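Local coordinates for protein CHAD domain (Ricinus communis, PDB 6QV5) that probably binds inorganic polyphosphate, as an all-helical CHAD domain built on four-helix bundles, and also carries a zinc ion, at residues Cys37-Glu45 / Tyr149-Met160. Residues are numbered along the deposited sequence; the frame is centred on the assembly and turned at random. Where two conformers were deposited one is given.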
ATOM      1  N   CYS A  37      -8.880  -2.467  -9.755  1.00 59.15           N
ATOM      2  CA  CYS A  37      -7.727  -1.677  -9.327  1.00 58.69           C
ATOM      3  C   CYS A  37      -7.722  -0.313 -10.006  1.00 62.06           C
ATOM      4  O   CYS A  37      -7.535   0.696  -9.328  1.00 61.71           O
ATOM      5  CB  CYS A  37      -6.424  -2.429  -9.578  1.00 58.92           C
ATOM      6  SG  CYS A  37      -6.148  -3.830  -8.466  1.00 62.71           S
ATOM      7  N   LEU A  38      -7.946  -0.283 -11.338  1.00 58.27           N
ATOM      8  CA  LEU A  38      -7.989   0.950 -12.129  1.00 57.80           C
ATOM      9  C   LEU A  38      -9.165   1.839 -11.734  1.00 60.86           C
ATOM     10  O   LEU A  38      -8.996   3.055 -11.689  1.00 60.34           O
ATOM     11  CB  LEU A  38      -7.991   0.664 -13.640  1.00 57.88           C
ATOM     12  CG  LEU A  38      -6.696   0.088 -14.235  1.00 62.71           C
ATOM     13  CD1 LEU A  38      -6.956  -0.536 -15.596  1.00 62.98           C
ATOM     14  CD2 LEU A  38      -5.598   1.143 -14.334  1.00 64.98           C
ATOM     15  N   GLU A  39     -10.331   1.237 -11.400  1.00 56.90           N
ATOM     16  CA  GLU A  39     -11.528   1.957 -10.942  1.00 56.41           C
ATOM     17  C   GLU A  39     -11.251   2.612  -9.579  1.00 58.72           C
ATOM     18  O   GLU A  39     -11.638   3.761  -9.369  1.00 58.34           O
ATOM     19  CB  GLU A  39     -12.744   1.014 -10.862  1.00 57.91           C
ATOM     20  CG  GLU A  39     -14.050   1.694 -10.468  1.00 69.96           C
ATOM     21  CD  GLU A  39     -15.178   0.779 -10.023  1.00 95.87           C
ATOM     22  OE1 GLU A  39     -14.909  -0.201  -9.291  1.00 92.96           O
ATOM     23  OE2 GLU A  39     -16.340   1.059 -10.394  1.00 91.91           O
ATOM     24  N   HIS A  40     -10.546   1.892  -8.680  1.00 54.00           N
ATOM     25  CA  HIS A  40     -10.163   2.359  -7.342  1.00 53.17           C
ATOM     26  C   HIS A  40      -9.267   3.610  -7.419  1.00 55.10           C
ATOM     27  O   HIS A  40      -9.387   4.502  -6.580  1.00 53.78           O
ATOM     28  CB  HIS A  40      -9.482   1.217  -6.555  1.00 53.98           C
ATOM     29  CG  HIS A  40      -9.328   1.453  -5.080  1.00 57.36           C
ATOM     30  ND1 HIS A  40      -8.497   0.655  -4.312  1.00 59.11           N
ATOM     31  CD2 HIS A  40      -9.912   2.372  -4.272  1.00 59.03           C
ATOM     32  CE1 HIS A  40      -8.584   1.124  -3.078  1.00 58.43           C
ATOM     33  NE2 HIS A  40      -9.425   2.154  -3.003  1.00 58.76           N
ATOM     34  N   ILE A  41      -8.413   3.688  -8.456  1.00 51.49           N
ATOM     35  CA  ILE A  41      -7.522   4.822  -8.719  1.00 51.06           C
ATOM     36  C   ILE A  41      -8.321   5.988  -9.341  1.00 55.90           C
ATOM     37  O   ILE A  41      -8.283   7.101  -8.807  1.00 55.54           O
ATOM     38  CB  ILE A  41      -6.319   4.386  -9.621  1.00 53.73           C
ATOM     39  CG1 ILE A  41      -5.465   3.295  -8.939  1.00 53.71           C
ATOM     40  CG2 ILE A  41      -5.448   5.585 -10.038  1.00 54.16           C
ATOM     41  CD1 ILE A  41      -4.642   2.412  -9.878  1.00 57.23           C
ATOM     42  N   GLN A  42      -9.033   5.704 -10.464  1.00 53.28           N
ATOM     43  CA  GLN A  42      -9.826   6.656 -11.248  0.54 53.30           C
ATOM     44  C   GLN A  42     -10.918   7.385 -10.451  1.00 57.78           C
ATOM     45  O   GLN A  42     -11.060   8.600 -10.589  1.00 57.51           O
ATOM     46  CB  GLN A  42     -10.416   5.949 -12.486  0.54 54.55           C
ATOM     47  CG  GLN A  42     -11.220   6.838 -13.433  0.54 67.87           C
ATOM     48  CD  GLN A  42     -12.710   6.758 -13.189  0.54 86.16           C
ATOM     49  OE1 GLN A  42     -13.325   5.684 -13.240  0.54 82.23           O
ATOM     50  NE2 GLN A  42     -13.328   7.899 -12.928  0.54 77.12           N
ATOM     51  N   ARG A  43     -11.708   6.653  -9.646  1.00 55.38           N
ATOM     52  CA  ARG A  43     -12.816   7.243  -8.881  1.00 55.68           C
ATOM     53  C   ARG A  43     -12.381   8.196  -7.747  1.00 60.28           C
ATOM     54  O   ARG A  43     -13.241   8.838  -7.137  1.00 60.09           O
ATOM     55  CB  ARG A  43     -13.772   6.159  -8.355  1.00 56.50           C
ATOM     56  CG  ARG A  43     -14.508   5.366  -9.447  1.00 69.09           C
ATOM     57  CD  ARG A  43     -15.665   6.120 -10.081  1.00 82.85           C
ATOM     58  NE  ARG A  43     -16.843   6.144  -9.214  1.00 95.03           N
ATOM     59  CZ  ARG A  43     -17.561   7.232  -8.955  1.00111.53           C
ATOM     60  NH1 ARG A  43     -17.228   8.401  -9.488  1.00100.19           N
ATOM     61  NH2 ARG A  43     -18.618   7.160  -8.156  1.00 98.52           N
ATOM     62  N   ASN A  44     -11.063   8.326  -7.505  1.00 56.93           N
ATOM     63  CA  ASN A  44     -10.509   9.227  -6.494  1.00 56.75           C
ATOM     64  C   ASN A  44      -9.787  10.446  -7.100  1.00 61.00           C
ATOM     65  O   ASN A  44      -9.458  11.372  -6.362  1.00 60.63           O
ATOM     66  CB  ASN A  44      -9.614   8.465  -5.512  1.00 56.26           C
ATOM     67  CG  ASN A  44     -10.391   7.625  -4.531  1.00 74.17           C
ATOM     68  OD1 ASN A  44     -11.100   8.136  -3.658  1.00 68.57           O
ATOM     69  ND2 ASN A  44     -10.272   6.315  -4.649  1.00 64.65           N
ATOM     70  N   GLU A  45      -9.590  10.456  -8.442  1.00 58.17           N
ATOM     71  CA  GLU A  45      -8.923  11.504  -9.238  1.00 58.29           C
ATOM     72  C   GLU A  45      -9.306  12.942  -8.893  1.00 62.93           C
ATOM     73  O   GLU A  45      -8.437  13.723  -8.504  1.00 62.73           O
ATOM     74  CB  GLU A  45      -9.182  11.286 -10.735  1.00 59.66           C
ATOM     75  CG  GLU A  45      -8.259  10.296 -11.411  1.00 69.89           C
ATOM     76  CD  GLU A  45      -8.583  10.017 -12.867  1.00 86.42           C
ATOM     77  OE1 GLU A  45      -9.134  10.913 -13.546  1.00 81.39           O
ATOM     78  OE2 GLU A  45      -8.269   8.900 -13.334  1.00 78.24           O
ATOM     79  N   TYR A 149      -0.189  10.912 -16.871  1.00 57.39           N
ATOM     80  CA  TYR A 149      -1.129  10.116 -16.084  1.00 56.90           C
ATOM     81  C   TYR A 149      -2.269   9.538 -16.927  1.00 62.02           C
ATOM     82  O   TYR A 149      -2.522   8.332 -16.854  1.00 61.85           O
ATOM     83  CB  TYR A 149      -1.681  10.913 -14.884  1.00 57.23           C
ATOM     84  CG  TYR A 149      -2.800  10.198 -14.157  1.00 57.50           C
ATOM     85  CD1 TYR A 149      -2.543   9.083 -13.364  1.00 59.09           C
ATOM     86  CD2 TYR A 149      -4.124  10.606 -14.302  1.00 57.78           C
ATOM     87  CE1 TYR A 149      -3.573   8.405 -12.715  1.00 58.92           C
ATOM     88  CE2 TYR A 149      -5.160   9.935 -13.658  1.00 58.46           C
ATOM     89  CZ  TYR A 149      -4.879   8.837 -12.862  1.00 64.17           C
ATOM     90  OH  TYR A 149      -5.894   8.166 -12.229  1.00 63.78           O
ATOM     91  N   THR A 150      -2.979  10.401 -17.685  1.00 59.36           N
ATOM     92  CA  THR A 150      -4.118  10.014 -18.524  1.00 59.70           C
ATOM     93  C   THR A 150      -3.719   9.008 -19.605  1.00 64.68           C
ATOM     94  O   THR A 150      -4.495   8.093 -19.884  1.00 64.21           O
ATOM     95  CB  THR A 150      -4.848  11.235 -19.084  1.00 67.28           C
ATOM     96  OG1 THR A 150      -3.902  12.106 -19.703  1.00 69.16           O
ATOM     97  CG2 THR A 150      -5.635  11.984 -18.012  1.00 64.92           C
ATOM     98  N   ARG A 151      -2.500   9.148 -20.175  1.00 62.04           N
ATOM     99  CA  ARG A 151      -1.976   8.213 -21.175  1.00 62.31           C
ATOM    100  C   ARG A 151      -1.722   6.849 -20.540  1.00 65.94           C
ATOM    101  O   ARG A 151      -2.064   5.837 -21.142  1.00 65.65           O
ATOM    102  CB  ARG A 151      -0.703   8.744 -21.855  1.00 63.93           C
ATOM    103  CG  ARG A 151      -0.985   9.772 -22.938  1.00 78.26           C
ATOM    104  CD  ARG A 151       0.250  10.134 -23.739  1.00 91.79           C
ATOM    105  NE  ARG A 151       0.503   9.174 -24.815  1.00101.64           N
ATOM    106  CZ  ARG A 151       1.412   9.337 -25.771  1.00116.20           C
ATOM    107  NH1 ARG A 151       1.568   8.414 -26.710  1.00103.14           N
ATOM    108  NH2 ARG A 151       2.169  10.427 -25.799  1.00103.70           N
ATOM    109  N   LEU A 152      -1.175   6.830 -19.307  1.00 62.61           N
ATOM    110  CA  LEU A 152      -0.891   5.613 -18.539  1.00 62.20           C
ATOM    111  C   LEU A 152      -2.162   4.799 -18.268  1.00 65.89           C
ATOM    112  O   LEU A 152      -2.163   3.595 -18.524  1.00 65.61           O
ATOM    113  CB  LEU A 152      -0.148   5.957 -17.224  1.00 62.17           C
ATOM    114  CG  LEU A 152      -0.102   4.895 -16.110  1.00 66.80           C
ATOM    115  CD1 LEU A 152       0.834   3.750 -16.466  1.00 66.99           C
ATOM    116  CD2 LEU A 152       0.312   5.513 -14.791  1.00 68.92           C
ATOM    117  N   MET A 153      -3.233   5.455 -17.769  1.00 62.48           N
ATOM    118  CA  MET A 153      -4.523   4.825 -17.456  1.00 62.50           C
ATOM    119  C   MET A 153      -5.182   4.237 -18.702  1.00 67.39           C
ATOM    120  O   MET A 153      -5.790   3.167 -18.633  1.00 66.64           O
ATOM    121  CB  MET A 153      -5.477   5.823 -16.773  1.00 64.77           C
ATOM    122  CG  MET A 153      -5.029   6.270 -15.397  1.00 68.37           C
ATOM    123  SD  MET A 153      -5.126   4.982 -14.128  1.00 72.49           S
ATOM    124  CE  MET A 153      -3.404   4.788 -13.751  1.00 69.18           C
ATOM    125  N   LEU A 154      -5.037   4.938 -19.842  1.00 64.97           N
ATOM    126  CA  LEU A 154      -5.566   4.538 -21.138  1.00 65.29           C
ATOM    127  C   LEU A 154      -4.771   3.358 -21.713  1.00 69.84           C
ATOM    128  O   LEU A 154      -5.383   2.388 -22.164  1.00 69.10           O
ATOM    129  CB  LEU A 154      -5.543   5.745 -22.096  1.00 65.54           C
ATOM    130  CG  LEU A 154      -6.220   5.594 -23.454  1.00 70.60           C
ATOM    131  CD1 LEU A 154      -7.739   5.608 -23.324  1.00 71.01           C
ATOM    132  CD2 LEU A 154      -5.780   6.701 -24.387  1.00 73.23           C
ATOM    133  N   THR A 155      -3.419   3.437 -21.684  1.00 67.22           N
ATOM    134  CA  THR A 155      -2.528   2.390 -22.202  1.00 67.46           C
ATOM    135  C   THR A 155      -2.630   1.109 -21.356  1.00 72.06           C
ATOM    136  O   THR A 155      -2.595   0.017 -21.926  1.00 71.57           O
ATOM    137  CB  THR A 155      -1.088   2.914 -22.379  1.00 75.19           C
ATOM    138  OG1 THR A 155      -1.127   4.175 -23.049  1.00 74.67           O
ATOM    139  CG2 THR A 155      -0.203   1.963 -23.181  1.00 74.03           C
ATOM    140  N   LEU A 156      -2.790   1.239 -20.015  1.00 69.25           N
ATOM    141  CA  LEU A 156      -2.947   0.093 -19.108  1.00 69.29           C
ATOM    142  C   LEU A 156      -4.244  -0.662 -19.401  1.00 73.76           C
ATOM    143  O   LEU A 156      -4.225  -1.889 -19.483  1.00 73.22           O
ATOM    144  CB  LEU A 156      -2.916   0.520 -17.629  1.00 69.31           C
ATOM    145  CG  LEU A 156      -1.580   0.419 -16.892  1.00 74.00           C
ATOM    146  CD1 LEU A 156      -1.674   1.080 -15.535  1.00 74.18           C
ATOM    147  CD2 LEU A 156      -1.141  -1.036 -16.714  1.00 76.43           C
ATOM    148  N   GLY A 157      -5.337   0.087 -19.571  1.00 71.07           N
ATOM    149  CA  GLY A 157      -6.661  -0.439 -19.886  1.00 71.25           C
ATOM    150  C   GLY A 157      -6.703  -1.143 -21.227  1.00 76.28           C
ATOM    151  O   GLY A 157      -7.322  -2.204 -21.349  1.00 75.96           O
ATOM    152  N   ALA A 158      -6.013  -0.566 -22.235  1.00 73.49           N
ATOM    153  CA  ALA A 158      -5.903  -1.109 -23.590  1.00 73.77           C
ATOM    154  C   ALA A 158      -5.090  -2.408 -23.594  1.00 78.49           C
ATOM    155  O   ALA A 158      -5.455  -3.351 -24.297  1.00 78.13           O
ATOM    156  CB  ALA A 158      -5.261  -0.086 -24.516  1.00 74.48           C
ATOM    157  N   TRP A 159      -3.999  -2.452 -22.800  1.00 75.85           N
ATOM    158  CA  TRP A 159      -3.128  -3.619 -22.656  1.00 76.14           C
ATOM    159  C   TRP A 159      -3.873  -4.740 -21.923  1.00 80.87           C
ATOM    160  O   TRP A 159      -3.766  -5.899 -22.323  1.00 80.43           O
ATOM    161  CB  TRP A 159      -1.825  -3.237 -21.928  1.00 75.10           C
ATOM    162  CG  TRP A 159      -0.984  -4.408 -21.514  1.00 76.16           C
ATOM    163  CD1 TRP A 159      -0.106  -5.104 -22.290  1.00 79.12           C
ATOM    164  CD2 TRP A 159      -0.963  -5.029 -20.223  1.00 75.99           C
ATOM    165  NE1 TRP A 159       0.463  -6.123 -21.562  1.00 78.55           N
ATOM    166  CE2 TRP A 159      -0.048  -6.104 -20.290  1.00 79.92           C
ATOM    167  CE3 TRP A 159      -1.643  -4.793 -19.015  1.00 77.16           C
ATOM    168  CZ2 TRP A 159       0.208  -6.938 -19.195  1.00 79.18           C
ATOM    169  CZ3 TRP A 159      -1.385  -5.617 -17.932  1.00 78.66           C
ATOM    170  CH2 TRP A 159      -0.464  -6.669 -18.024  1.00 79.25           C
ATOM    171  N   MET A 160      -4.635  -4.382 -20.864  1.00 78.05           N
ATOM    172  CA  MET A 160      -5.440  -5.292 -20.043  1.00 78.21           C
ATOM    173  C   MET A 160      -6.435  -6.079 -20.907  1.00 82.95           C
ATOM    174  O   MET A 160      -6.477  -7.305 -20.814  1.00 82.44           O
ATOM    175  CB  MET A 160      -6.178  -4.499 -18.946  1.00 80.53           C
ATOM    176  CG  MET A 160      -7.009  -5.351 -18.006  1.00 84.08           C
ATOM    177  SD  MET A 160      -8.255  -4.371 -17.135  1.00 88.20           S
ATOM    178  CE  MET A 160      -9.560  -4.357 -18.336  1.00 84.85           C
TER
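The ring of Tyr149 meets Glu45 and Ile41 along its edge, while one of its faces is covered from within its own helix by Met153, whose CG lies 3.6 Å above the plane and offset toward the rim. At the hydroxyl end the phenol donates a hydrogen bond to the carboxylate of Glu45, with OH to OE2 at 2.7 Å. The carboxylate stands almost perpendicular to the ring, the planes 84° apart, and OE2 is approached from above the carboxylate plane. Tyr149 reaches across because its CG is anti to the backbone N (chi1 172°); Glu45 comes to meet it with a chain extended beyond CG. At the CE1 edge, CG2 of Ile41 packs 3.4 Å from Tyr149 OH, while Glu45 lies by CE2, so the hydroxyl has an apolar neighbour as well as a charged one.

Further along, the contact turns wholly apolar and illustrates a single knob-into-hole between antiparallel helices. Leu38 is the knob, seated among Met153, Leu156, Gly157 and Met160. Its two methyls divide the hole: CD2 lies 3.9 Å from Met153 SD and also touches Leu156, whereas CD1 faces Gly157 CA and Met160 SD. The bend at chi2 turns SD of Met153 toward Ile41, 4.1 Å from its CG2, linking the two halves.

The axes of helix 37-42 and helix 149-160 run nearly antiparallel (162°) and come no closer than 11.6 Å. Helix 54-73 touches Tyr149 through Met60, helix 82-108 adds Leu91 and packs on Leu152, and the earlier turns of helix 26-42 continue the interface at Met160.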